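Local structure of Dna-binding protein RAP1 (4BJT) at residues V158-W162 against R189-R193. The protein is a budding yeast DNA-binding protein, probably both repressor and activator of transcription, whose C-terminal domain binds the telomere length regulator Rif1. Residues are numbered along the deposited sequence.
Sequences VPGIW and RMEMR
Residues 158-162 form a type II beta turn from Val158 to Ile161, closed by the hydrogen bond Ile161 N to Val158 O at 3.0 Å, in the loop between helices 140-150 and 164-171; residues 189-193 are one turn of helix 187-198, with Arg193 N hydrogen-bonded to Arg189 O at 2.9 Å. Gly160 faces Arg189 (CA-CA 7.3 Å) and Trp162 faces Arg193 (CA-CA 8.8 Å). Gly160, at phi/psi 92/-12, takes the turn position where a CB would jam against the preceding carbonyl. Arg189 (chi1 m, then t, t) reaches across to the turn, its guanidinium face over Gly160 CA and Pro159 C, with Gly160 CA to Arg189 NE 3.5 Å, and is salt-bridged to Glu55. Trp162 (chi1 m, chi2 85°) points toward the helix. The Arg193 guanidinium (chi1 t, chi2 p) stacks on one face of its indole, centres 4.3 Å apart and planes at 9°, an off-centre cation-pi contact; Arg193 CD makes a CH-pi contact 3.5 Å from the centroid of the Trp162 five-membered ring. The indole edge meets the helix, Trp162 CZ2 to Met190 CA 4.0 Å, and His185 also stacks on Trp162. A water 2.9 Å from both Trp162 NE1 (weak bond) and Arg189 O joins loop to helix. With no direct hydrogen bond across the segments, stacking, packing and this water hold the loop on helix 187-198 within the all-helical Rap1 C-terminal domain; the indole screens one face of buried Arg193, whose charge Asp167 meets through NE while Thr131 O takes NH1.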
loop_
_atom_site.group_PDB
_atom_site.type_symbol
_atom_site.label_atom_id
_atom_site.label_comp_id
_atom_site.label_asym_id
_atom_site.label_seq_id
_atom_site.Cartn_x
_atom_site.Cartn_y
_atom_site.Cartn_z
ATOM N N VAL C 158 1.971 0.008 10.115
ATOM C CA VAL C 158 1.768 -1.248 9.424
ATOM C C VAL C 158 3.030 -1.712 8.703
ATOM O O VAL C 158 3.560 -0.965 7.861
ATOM C CB VAL C 158 0.620 -1.128 8.411
ATOM C CG1 VAL C 158 0.426 -2.426 7.634
ATOM C CG2 VAL C 158 -0.685 -0.709 9.114
ATOM N N PRO C 159 3.490 -2.950 9.003
ATOM C CA PRO C 159 4.639 -3.511 8.264
ATOM C C PRO C 159 4.437 -3.462 6.747
ATOM O O PRO C 159 3.369 -3.826 6.224
ATOM C CB PRO C 159 4.689 -4.959 8.770
ATOM C CG PRO C 159 4.130 -4.886 10.142
ATOM C CD PRO C 159 2.973 -3.925 9.978
ATOM N N GLY C 160 5.444 -2.992 6.040
ATOM C CA GLY C 160 5.404 -2.861 4.589
ATOM C C GLY C 160 4.927 -1.522 4.073
ATOM O O GLY C 160 5.061 -1.247 2.881
ATOM N N ILE C 161 4.354 -0.675 4.940
ATOM C CA ILE C 161 3.849 0.631 4.528
ATOM C C ILE C 161 4.766 1.677 5.091
ATOM O O ILE C 161 4.764 1.935 6.292
ATOM C CB ILE C 161 2.377 0.813 5.018
ATOM C CG1 ILE C 161 1.507 -0.350 4.507
ATOM C CG2 ILE C 161 1.839 2.197 4.608
ATOM C CD1 ILE C 161 0.046 -0.244 4.805
ATOM N N TRP C 162 5.615 2.244 4.223
ATOM C CA TRP C 162 6.598 3.221 4.644
ATOM C C TRP C 162 5.991 4.605 4.786
ATOM O O TRP C 162 5.539 5.186 3.807
ATOM C CB TRP C 162 7.766 3.266 3.647
ATOM C CG TRP C 162 8.618 2.048 3.705
ATOM C CD1 TRP C 162 8.419 0.865 3.064
ATOM C CD2 TRP C 162 9.835 1.905 4.443
ATOM N NE1 TRP C 162 9.418 -0.021 3.388
ATOM C CE2 TRP C 162 10.301 0.591 4.240
ATOM C CE3 TRP C 162 10.583 2.771 5.241
ATOM C CZ2 TRP C 162 11.480 0.116 4.821
ATOM C CZ3 TRP C 162 11.763 2.314 5.781
ATOM C CH2 TRP C 162 12.171 0.983 5.619
ATOM N N ARG C 189 13.092 -5.546 3.738
ATOM C CA ARG C 189 12.423 -4.315 3.274
ATOM C C ARG C 189 13.298 -3.085 3.477
ATOM O O ARG C 189 13.282 -2.171 2.642
ATOM C CB ARG C 189 11.099 -4.088 4.014
ATOM C CG ARG C 189 10.039 -5.108 3.685
ATOM C CD ARG C 189 8.678 -4.562 4.029
ATOM N NE ARG C 189 7.595 -5.515 3.797
ATOM C CZ ARG C 189 7.042 -6.312 4.721
ATOM N NH1 ARG C 189 7.486 -6.304 5.980
ATOM N NH2 ARG C 189 6.031 -7.114 4.393
ATOM N N MET C 190 14.012 -3.032 4.606
ATOM C CA MET C 190 14.900 -1.904 4.883
ATOM C C MET C 190 16.001 -1.800 3.828
ATOM O O MET C 190 16.238 -0.703 3.306
ATOM C CB MET C 190 15.470 -1.928 6.285
ATOM C CG MET C 190 16.315 -0.708 6.528
ATOM S SD MET C 190 17.001 -0.563 8.149
ATOM C CE MET C 190 18.290 -1.852 8.073
ATOM N N GLU C 191 16.579 -2.934 3.436
ATOM C CA GLU C 191 17.611 -2.934 2.401
ATOM C C GLU C 191 17.012 -2.497 1.056
ATOM O O GLU C 191 17.650 -1.714 0.331
ATOM C CB GLU C 191 18.289 -4.292 2.291
ATOM C CG GLU C 191 19.146 -4.613 3.500
ATOM C CD GLU C 191 20.292 -3.665 3.816
ATOM O OE1 GLU C 191 20.758 -2.952 2.897
ATOM O OE2 GLU C 191 20.730 -3.644 4.990
ATOM N N MET C 192 15.788 -2.961 0.723
ATOM C CA MET C 192 15.169 -2.532 -0.529
ATOM C C MET C 192 14.943 -1.012 -0.521
ATOM O O MET C 192 15.208 -0.329 -1.524
ATOM C CB MET C 192 13.846 -3.246 -0.797
ATOM C CG MET C 192 13.276 -2.859 -2.155
ATOM S SD MET C 192 11.741 -3.679 -2.578
ATOM C CE MET C 192 12.366 -5.136 -3.292
ATOM N N ARG C 193 14.453 -0.482 0.602
ATOM C CA ARG C 193 14.166 0.951 0.726
ATOM C C ARG C 193 15.445 1.794 0.553
ATOM O O ARG C 193 15.455 2.827 -0.146
ATOM C CB ARG C 193 13.490 1.243 2.084
ATOM C CG ARG C 193 12.769 2.587 2.118
ATOM C CD ARG C 193 11.443 2.522 1.384
ATOM N NE ARG C 193 10.679 3.763 1.456
ATOM C CZ ARG C 193 9.651 4.056 0.659
ATOM N NH1 ARG C 193 9.217 3.169 -0.234
ATOM N NH2 ARG C 193 9.040 5.239 0.753
HETATM O O HOH W 1 10.730 -1.687 1.396
#